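Local coordinates for CELL WALL surface anchor family protein (Streptococcus pneumoniae, PDB 3ZGH) that probably mediates attachment of the pneumococcus to host keratin 10 through the binding region of a serine-rich, cell-wall-anchored surface adhesin, at residues L122-S127 with G146-K151; V64-P69 with P82-Y87; N140-N145 with Y153-S158. One frame throughout, in Å; residues are numbered along the deposited sequence.

Contact 1: L122-S127 with G146-K151. With EDO (1,2-ethanediol), chain G.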
loop_
_atom_site.group_PDB
_atom_site.type_symbol
_atom_site.label_atom_id
_atom_site.label_comp_id
_atom_site.label_asym_id
_atom_site.label_seq_id
_atom_site.Cartn_x
_atom_site.Cartn_y
_atom_site.Cartn_z
ATOM N N LEU A 122 11.792 1.905 -11.075
ATOM C CA LEU A 122 12.778 0.863 -10.828
ATOM C C LEU A 122 12.145 -0.140 -9.904
ATOM O O LEU A 122 11.134 0.161 -9.255
ATOM C CB LEU A 122 14.072 1.431 -10.215
ATOM C CG LEU A 122 14.009 2.097 -8.833
ATOM C CD1 LEU A 122 13.920 1.095 -7.702
ATOM C CD2 LEU A 122 15.222 2.970 -8.619
ATOM N N SER A 123 12.709 -1.334 -9.821
ATOM C CA SER A 123 12.119 -2.338 -8.961
ATOM C C SER A 123 13.046 -2.727 -7.846
ATOM O O SER A 123 14.248 -2.736 -8.023
ATOM C CB SER A 123 11.730 -3.581 -9.782
ATOM O OG SER A 123 12.824 -3.994 -10.555
ATOM N N TYR A 124 12.461 -3.062 -6.702
ATOM C CA TYR A 124 13.200 -3.486 -5.515
ATOM C C TYR A 124 12.921 -4.967 -5.220
ATOM O O TYR A 124 12.172 -5.603 -5.944
ATOM C CB TYR A 124 12.762 -2.630 -4.326
ATOM C CG TYR A 124 13.327 -1.213 -4.290
ATOM C CD1 TYR A 124 14.682 -0.981 -4.545
ATOM C CD2 TYR A 124 12.517 -0.107 -3.963
ATOM C CE1 TYR A 124 15.210 0.291 -4.489
ATOM C CE2 TYR A 124 13.049 1.186 -3.907
ATOM C CZ TYR A 124 14.409 1.372 -4.167
ATOM O OH TYR A 124 15.002 2.636 -4.130
ATOM N N ASN A 125 13.517 -5.511 -4.162
ATOM C CA ASN A 125 13.326 -6.916 -3.799
ATOM C C ASN A 125 11.864 -7.253 -3.571
ATOM O O ASN A 125 11.118 -6.438 -2.997
ATOM C CB ASN A 125 14.066 -7.253 -2.506
ATOM C CG ASN A 125 15.607 -7.153 -2.643
ATOM O OD1 ASN A 125 16.162 -7.294 -3.738
ATOM N ND2 ASN A 125 16.282 -6.926 -1.518
ATOM N N THR A 126 11.464 -8.459 -3.981
ATOM C CA THR A 126 10.134 -8.995 -3.674
ATOM C C THR A 126 10.061 -9.475 -2.233
ATOM O O THR A 126 10.918 -10.222 -1.791
ATOM C CB THR A 126 9.797 -10.179 -4.607
ATOM O OG1 THR A 126 9.651 -9.684 -5.941
ATOM C CG2 THR A 126 8.478 -10.885 -4.186
ATOM N N SER A 127 9.035 -9.065 -1.502
ATOM C CA SER A 127 8.898 -9.461 -0.106
ATOM C C SER A 127 8.030 -10.693 0.034
ATOM O O SER A 127 7.204 -10.986 -0.839
ATOM C CB SER A 127 8.246 -8.333 0.688
ATOM O OG SER A 127 8.970 -7.122 0.528
ATOM N N GLY A 146 13.927 10.542 0.097
ATOM C CA GLY A 146 13.475 11.902 -0.165
ATOM C C GLY A 146 13.746 12.365 -1.592
ATOM O O GLY A 146 12.887 13.012 -2.166
ATOM N N PHE A 147 14.907 12.074 -2.185
ATOM C CA PHE A 147 15.129 12.590 -3.550
ATOM C C PHE A 147 14.118 12.013 -4.560
ATOM O O PHE A 147 13.807 12.664 -5.568
ATOM C CB PHE A 147 16.582 12.411 -4.051
ATOM C CG PHE A 147 17.042 11.001 -4.052
ATOM C CD1 PHE A 147 16.690 10.142 -5.084
ATOM C CD2 PHE A 147 17.817 10.521 -3.014
ATOM C CE1 PHE A 147 17.100 8.814 -5.070
ATOM C CE2 PHE A 147 18.242 9.210 -2.988
ATOM C CZ PHE A 147 17.881 8.343 -4.014
ATOM N N PHE A 148 13.574 10.819 -4.300
ATOM C CA PHE A 148 12.488 10.297 -5.143
ATOM C C PHE A 148 11.127 10.943 -4.780
ATOM O O PHE A 148 10.337 11.319 -5.669
ATOM C CB PHE A 148 12.375 8.766 -5.021
ATOM C CG PHE A 148 13.425 7.988 -5.815
ATOM C CD1 PHE A 148 13.931 8.470 -7.017
ATOM C CD2 PHE A 148 13.874 6.748 -5.356
ATOM C CE1 PHE A 148 14.857 7.725 -7.742
ATOM C CE2 PHE A 148 14.801 6.016 -6.069
ATOM C CZ PHE A 148 15.301 6.504 -7.264
ATOM N N ALA A 149 10.839 11.042 -3.484
ATOM C CA ALA A 149 9.564 11.611 -3.019
ATOM C C ALA A 149 9.382 13.004 -3.618
ATOM O O ALA A 149 8.288 13.388 -4.022
ATOM C CB ALA A 149 9.553 11.676 -1.496
ATOM N N LYS A 150 10.482 13.745 -3.712
ATOM C CA LYS A 150 10.442 15.128 -4.158
ATOM C C LYS A 150 10.241 15.259 -5.667
ATOM O O LYS A 150 9.943 16.354 -6.164
ATOM C CB LYS A 150 11.717 15.853 -3.740
ATOM C CG LYS A 150 11.846 16.048 -2.246
ATOM C CD LYS A 150 13.290 16.412 -1.853
ATOM C CE LYS A 150 13.519 17.898 -1.940
ATOM N NZ LYS A 150 14.891 18.264 -1.464
ATOM N N LYS A 151 10.408 14.157 -6.391
ATOM C CA LYS A 151 10.088 14.126 -7.808
ATOM C C LYS A 151 8.622 13.722 -8.029
ATOM O O LYS A 151 8.182 13.605 -9.166
ATOM C CB LYS A 151 10.996 13.138 -8.558
ATOM C CG LYS A 151 12.514 13.561 -8.644
ATOM C CD LYS A 151 13.317 12.485 -9.375
ATOM C CE LYS A 151 14.834 12.729 -9.332
ATOM N NZ LYS A 151 15.257 13.894 -10.160
HETATM C C1 EDO G . 14.707 -3.503 -0.554
HETATM O O1 EDO G . 15.320 -3.345 0.737
HETATM C C2 EDO G . 15.638 -2.982 -1.648
HETATM O O2 EDO G . 15.670 -3.900 -2.760
#

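Contact 2: V64-P69 with P82-Y87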
loop_
_atom_site.group_PDB
_atom_site.type_symbol
_atom_site.label_atom_id
_atom_site.label_comp_id
_atom_site.label_asym_id
_atom_site.label_seq_id
_atom_site.Cartn_x
_atom_site.Cartn_y
_atom_site.Cartn_z
ATOM N N VAL A 64 2.234 4.482 -1.594
ATOM C CA VAL A 64 2.334 5.578 -0.639
ATOM C C VAL A 64 3.102 6.700 -1.324
ATOM O O VAL A 64 4.110 6.447 -1.974
ATOM C CB VAL A 64 3.057 5.105 0.632
ATOM C CG1 VAL A 64 3.504 6.302 1.513
ATOM C CG2 VAL A 64 2.146 4.169 1.413
ATOM N N THR A 65 2.621 7.932 -1.211
ATOM C CA THR A 65 3.193 9.036 -1.959
ATOM C C THR A 65 2.830 10.378 -1.329
ATOM O O THR A 65 1.819 10.484 -0.616
ATOM C CB THR A 65 2.677 9.018 -3.425
ATOM O OG1 THR A 65 3.168 10.164 -4.127
ATOM C CG2 THR A 65 1.140 8.987 -3.503
ATOM N N TYR A 66 3.639 11.403 -1.615
ATOM C CA TYR A 66 3.318 12.748 -1.194
ATOM C C TYR A 66 2.475 13.495 -2.214
ATOM O O TYR A 66 2.097 14.644 -1.974
ATOM C CB TYR A 66 4.599 13.540 -0.851
ATOM C CG TYR A 66 5.278 12.973 0.372
ATOM C CD1 TYR A 66 4.983 13.469 1.654
ATOM C CD2 TYR A 66 6.183 11.906 0.261
ATOM C CE1 TYR A 66 5.580 12.928 2.767
ATOM C CE2 TYR A 66 6.772 11.363 1.359
ATOM C CZ TYR A 66 6.475 11.873 2.613
ATOM O OH TYR A 66 7.109 11.334 3.709
ATOM N N VAL A 67 2.164 12.846 -3.339
ATOM C CA VAL A 67 1.293 13.433 -4.362
ATOM C C VAL A 67 -0.176 13.143 -4.010
ATOM O O VAL A 67 -0.563 11.988 -3.806
ATOM C CB VAL A 67 1.590 12.835 -5.770
ATOM C CG1 VAL A 67 0.626 13.415 -6.853
ATOM C CG2 VAL A 67 3.055 13.105 -6.171
ATOM N N ASN A 68 -0.974 14.197 -3.905
ATOM C CA ASN A 68 -2.396 14.054 -3.627
ATOM C C ASN A 68 -3.100 13.359 -4.797
ATOM O O ASN A 68 -3.135 13.900 -5.901
ATOM C CB ASN A 68 -3.028 15.442 -3.419
ATOM C CG ASN A 68 -4.497 15.338 -2.978
ATOM O OD1 ASN A 68 -5.185 14.352 -3.299
ATOM N ND2 ASN A 68 -4.947 16.295 -2.173
ATOM N N PRO A 69 -3.667 12.165 -4.577
ATOM C CA PRO A 69 -4.211 11.456 -5.743
ATOM C C PRO A 69 -5.390 12.179 -6.371
ATOM O O PRO A 69 -5.735 11.915 -7.524
ATOM C CB PRO A 69 -4.688 10.119 -5.175
ATOM C CG PRO A 69 -4.004 9.965 -3.832
ATOM C CD PRO A 69 -3.735 11.375 -3.332
ATOM N N PRO A 82 17.238 14.947 0.989
ATOM C CA PRO A 82 17.256 13.877 -0.018
ATOM C C PRO A 82 17.389 12.490 0.599
ATOM O O PRO A 82 16.868 11.543 0.013
ATOM C CB PRO A 82 18.515 14.169 -0.848
ATOM C CG PRO A 82 18.866 15.599 -0.582
ATOM C CD PRO A 82 18.297 15.952 0.779
ATOM N N GLY A 83 18.116 12.357 1.715
ATOM C CA GLY A 83 18.315 11.058 2.336
ATOM C C GLY A 83 17.287 10.648 3.386
ATOM O O GLY A 83 17.423 9.561 3.967
ATOM N N TYR A 84 16.280 11.499 3.656
ATOM C CA TYR A 84 15.123 11.097 4.460
ATOM C C TYR A 84 14.540 9.876 3.793
ATOM O O TYR A 84 14.596 9.779 2.577
ATOM C CB TYR A 84 14.060 12.204 4.431
ATOM C CG TYR A 84 12.770 11.937 5.171
ATOM C CD1 TYR A 84 12.750 11.792 6.553
ATOM C CD2 TYR A 84 11.565 11.903 4.496
ATOM C CE1 TYR A 84 11.546 11.596 7.239
ATOM C CE2 TYR A 84 10.354 11.699 5.166
ATOM C CZ TYR A 84 10.359 11.560 6.539
ATOM O OH TYR A 84 9.175 11.383 7.221
ATOM N N SER A 85 13.965 8.949 4.548
ATOM C CA SER A 85 13.414 7.753 3.933
ATOM C C SER A 85 12.227 7.186 4.695
ATOM O O SER A 85 12.228 7.205 5.942
ATOM C CB SER A 85 14.503 6.668 3.834
ATOM O OG SER A 85 14.056 5.637 2.962
ATOM N N ILE A 86 11.249 6.658 3.959
ATOM C CA ILE A 86 10.063 6.048 4.585
ATOM C C ILE A 86 9.811 4.600 4.133
ATOM O O ILE A 86 10.165 4.233 3.018
ATOM C CB ILE A 86 8.779 6.860 4.297
ATOM C CG1 ILE A 86 8.562 7.014 2.796
ATOM C CG2 ILE A 86 8.844 8.245 4.965
ATOM C CD1 ILE A 86 7.157 7.499 2.440
ATOM N N TYR A 87 9.216 3.796 5.022
ATOM C CA TYR A 87 8.686 2.460 4.681
ATOM C C TYR A 87 7.196 2.567 4.354
ATOM O O TYR A 87 6.527 3.478 4.852
ATOM C CB TYR A 87 8.812 1.526 5.873
ATOM C CG TYR A 87 10.221 1.163 6.290
ATOM C CD1 TYR A 87 11.132 0.646 5.376
ATOM C CD2 TYR A 87 10.622 1.290 7.615
ATOM C CE1 TYR A 87 12.401 0.268 5.771
ATOM C CE2 TYR A 87 11.882 0.930 8.017
ATOM C CZ TYR A 87 12.774 0.425 7.093
ATOM O OH TYR A 87 14.034 0.059 7.503
#

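Contact 3: N140-N145 with Y153-S158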
loop_
_atom_site.group_PDB
_atom_site.type_symbol
_atom_site.label_atom_id
_atom_site.label_comp_id
_atom_site.label_asym_id
_atom_site.label_seq_id
_atom_site.Cartn_x
_atom_site.Cartn_y
_atom_site.Cartn_z
ATOM N N ASN A 140 11.361 -7.666 4.597
ATOM C CA ASN A 140 12.242 -7.134 3.567
ATOM C C ASN A 140 11.519 -5.952 2.919
ATOM O O ASN A 140 11.436 -5.858 1.686
ATOM C CB ASN A 140 12.574 -8.202 2.515
ATOM C CG ASN A 140 13.651 -9.185 2.985
ATOM O OD1 ASN A 140 14.510 -8.844 3.801
ATOM N ND2 ASN A 140 13.612 -10.405 2.452
ATOM N N GLY A 141 10.978 -5.068 3.762
ATOM C CA GLY A 141 10.134 -3.974 3.287
ATOM C C GLY A 141 10.984 -2.928 2.588
ATOM O O GLY A 141 12.094 -2.594 3.034
ATOM N N ALA A 142 10.466 -2.436 1.473
ATOM C CA ALA A 142 11.203 -1.484 0.652
ATOM C C ALA A 142 11.059 -0.075 1.223
ATOM O O ALA A 142 10.188 0.176 2.076
ATOM C CB ALA A 142 10.667 -1.533 -0.790
ATOM N N GLN A 143 11.856 0.857 0.718
ATOM C CA GLN A 143 11.730 2.238 1.190
ATOM C C GLN A 143 11.874 3.256 0.058
ATOM O O GLN A 143 12.444 2.952 -0.984
ATOM C CB GLN A 143 12.767 2.516 2.297
ATOM C CG GLN A 143 14.217 2.320 1.898
ATOM C CD GLN A 143 15.159 2.408 3.114
ATOM O OE1 GLN A 143 15.552 3.496 3.524
ATOM N NE2 GLN A 143 15.486 1.266 3.698
ATOM N N MET A 144 11.381 4.466 0.278
ATOM C CA MET A 144 11.555 5.529 -0.695
ATOM C C MET A 144 12.307 6.691 -0.085
ATOM O O MET A 144 11.873 7.271 0.928
ATOM C CB MET A 144 10.204 6.022 -1.206
ATOM C CG MET A 144 10.348 7.245 -2.115
ATOM S SD MET A 144 8.880 7.596 -3.098
ATOM C CE MET A 144 7.698 8.083 -1.842
ATOM N N ASN A 145 13.444 7.021 -0.691
ATOM C CA ASN A 145 14.243 8.157 -0.249
ATOM C C ASN A 145 13.568 9.492 -0.632
ATOM O O ASN A 145 12.812 9.567 -1.598
ATOM C CB ASN A 145 15.645 8.118 -0.866
ATOM C CG ASN A 145 16.517 6.972 -0.319
ATOM O OD1 ASN A 145 16.179 6.295 0.659
ATOM N ND2 ASN A 145 17.658 6.779 -0.941
ATOM N N TYR A 153 7.407 10.818 -6.895
ATOM C CA TYR A 153 7.363 9.363 -7.020
ATOM C C TYR A 153 6.629 8.723 -5.843
ATOM O O TYR A 153 6.493 9.328 -4.767
ATOM C CB TYR A 153 8.757 8.755 -7.133
ATOM C CG TYR A 153 9.518 9.133 -8.396
ATOM C CD1 TYR A 153 8.911 9.867 -9.409
ATOM C CD2 TYR A 153 10.838 8.738 -8.576
ATOM C CE1 TYR A 153 9.608 10.214 -10.577
ATOM C CE2 TYR A 153 11.553 9.070 -9.746
ATOM C CZ TYR A 153 10.926 9.818 -10.736
ATOM O OH TYR A 153 11.589 10.165 -11.897
ATOM N N GLY A 154 6.185 7.489 -6.036
ATOM C CA GLY A 154 5.572 6.745 -4.946
ATOM C C GLY A 154 6.263 5.419 -4.688
ATOM O O GLY A 154 6.975 4.880 -5.529
ATOM N N LEU A 155 6.037 4.887 -3.504
ATOM C CA LEU A 155 6.554 3.587 -3.127
ATOM C C LEU A 155 5.379 2.616 -3.223
ATOM O O LEU A 155 4.368 2.763 -2.492
ATOM C CB LEU A 155 7.080 3.653 -1.699
ATOM C CG LEU A 155 7.653 2.363 -1.115
ATOM C CD1 LEU A 155 8.761 1.813 -1.981
ATOM C CD2 LEU A 155 8.157 2.632 0.297
ATOM N N THR A 156 5.510 1.634 -4.120
ATOM C CA THR A 156 4.377 0.810 -4.545
ATOM C C THR A 156 4.682 -0.664 -4.303
ATOM O O THR A 156 5.824 -1.133 -4.548
ATOM C CB THR A 156 4.064 1.058 -6.041
ATOM O OG1 THR A 156 3.678 2.438 -6.247
ATOM C CG2 THR A 156 2.944 0.128 -6.558
ATOM N N SER A 157 3.685 -1.389 -3.778
ATOM C CA SER A 157 3.784 -2.810 -3.535
ATOM C C SER A 157 2.566 -3.453 -4.195
ATOM O O SER A 157 1.458 -2.850 -4.189
ATOM C CB SER A 157 3.770 -3.084 -2.029
ATOM O OG SER A 157 4.932 -2.558 -1.354
ATOM N N SER A 158 2.731 -4.640 -4.790
ATOM C CA SER A 158 1.567 -5.309 -5.386
ATOM C C SER A 158 1.667 -6.795 -5.144
ATOM O O SER A 158 2.779 -7.348 -5.019
ATOM C CB SER A 158 1.453 -5.049 -6.894
ATOM O OG SER A 158 2.620 -5.554 -7.543
#

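Contact 1: L122-S127 with G146-K151
The Phe-148 ring meets Tyr-124 at its edge and carries Phe-147 on one face. The phenolic OH of Tyr-124 lies close to the plane of the Phe-148 ring, 3.9 Å from Phe-148 CE2, while Phe-147 CE1 sits 3.5 Å above that plane, over the ring centre. On the Tyr-124 ring, one face is taken by Leu-122 CD1, at 3.5 Å from the plane and displaced toward the rim. The second methyl of Leu-122 makes the link across, with CD2 at 3.8 Å from Phe-148 CZ, approaching the ring obliquely and with the two side chains roughly perpendicular. The first two torsions of Leu-122 (chi1 63°, chi2 77°) together direct CD1 to the neighbouring tyrosine ring and CD2 to Phe-148.

Strand 120-131 of the large antiparallel sheet is joined here to the single short helix, 146-149, which leads from strand 143-145 of the three-stranded sheet to strand 154-162 of the seven-stranded one. No hydrogen bond crosses; this is a small van der Waals contact at the surface. Leu-122 and Tyr-124 are tied by backbone bonds to Ile-113 and Asn-111 of the adjacent strand 109-114. Beyond the tyrosine, the backbone N of Asn-125 donates to O2 of a bound 1,2-ethanediol (3.0 Å, 167°), a molecule probably left from crystallisation, which also lies obliquely beside the Tyr-124 ring.

Contact 2: V64-P69 with P82-Y87
Ile-86 reaches across to Val-64 and Tyr-66 because its CG1 stands between the backbone N and the carbonyl carbon (chi1 57°) and the chain then runs on nearly straight, sending CD1 outward from the strand. Tyr-66 replies from the opposite direction: its CG is opposed to its own carbonyl carbon (chi1 -67°), which aims the ring and its hydroxyl at the other segment. Ile-86 CD1 thus ends 4.0 Å from Val-64 CG1 and equally 4.0 Å from Tyr-66 CE2, filling the angle between the valine and the tyrosine ring, while the branch methyl Ile-86 CG2 lies 3.8 Å from Tyr-66 OH.

The same hydroxyl comes up to Tyr-84 in the plane of that ring, at its edge, with Tyr-66 OH 3.6 Å from Tyr-84 CE2. The phenol oxygens Tyr-66 OH and Tyr-84 OH stay 4.1 Å apart, too far to bond directly. Instead, both hydrogen-bond to OD2 of Asp-38, and this shared carboxylate oxygen provides for their polar ends in a buried setting; Tyr-84 OH has a further partner in Tyr-186 OH. Where the first strand gives way to the turn, an ST turn shapes the backbone beside Tyr-66: Val-67 N donates to Thr-65 OG1 at 3.0 Å.

No hydrogen bond joins the two segments, whose touching parts run 143° apart, so side chains alone bridge them. Val-64 belongs to strand 57-65 of the large sheet, between strands 43-53 and 154-162, whereas Ile-86 belongs to 85-87, the middle strand of the three-stranded sheet; Ala-149 of helix 146-149 packs against Tyr-66 alongside.

Contact 3: N140-N145 with Y153-S158
This is a buried, face-to-face contact between two sheets: strand 143-145, an outer strand of the small three-stranded sheet, lies over strand 154-158, part of an inner strand of the seven-stranded one. Their axes approach to 7.1 Å and run nearly antiparallel, at 166°, yet no hydrogen bond passes between them. Each strand instead bonds within its own sheet, Met-144 with Ile-86 and Leu-155 with Val-64.

Leu-155 is the central wedge. Its CG opposes the backbone N (chi1 179°), and the branched end reaches between Ala-142 and Met-144, with its methyls against the main chain of 142-143. Leu-155 CD2 rests 3.6 Å from Ala-142 O and 3.7 Å from Gln-143 CA, and Leu-155 CD1 lies 4.0 Å from Ala-142 CB. Gln-143, next in the strand, turns its side chain the other way, where OE1 bonds to Ser-85 OG.

Met-144 points toward strand 154-158 beside this wedge, its CB 4.0 Å from Leu-155 CB. The extended first two torsions carry SD to the backbone of Tyr-153 and Gly-154, and the bend at the third (chi3 67°) turns CE toward the tyrosine carbonyl. Met-144 SD is 3.4 Å from Tyr-153 O, and Met-144 CE is equally near that oxygen. Tyr-153 adds its CB to the sulfur's surroundings, although its ring leads off toward Ile-113 and Val-121 of the large sheet.

Two sheets packed face to face, with side chains between them and the strand-to-strand hydrogen bonds kept within each, are characteristic of a beta sandwich, consistent with the sandwich-like build of MSCRAMM adhesins, of which this keratin-10-binding domain is a novel variant.

Overall arrangement
The three contacts lie on one side of the chain's centre, and helix 146-149 connects them. Contacts 1 and 3, with centres about 5 Å apart, alternate along the sequence: strand 143-145 enters the helix and strand 154-162 leaves it, while Tyr-124 CD2 packs 3.9 Å from Ala-142 CB. Contact 2, about 9 Å from the centres of both, meets contact 1 where Gly-146 N approaches Tyr-84 O at 2.7 Å. Contacts 2 and 3 pair up twice, once in each sheet, with Val-64 N 2.9 Å from Leu-155 O in the larger. The 1,2-ethanediol of contact 1 also sits about 5 Å, between nearest atoms, from the Ala-142 side chain of contact 3.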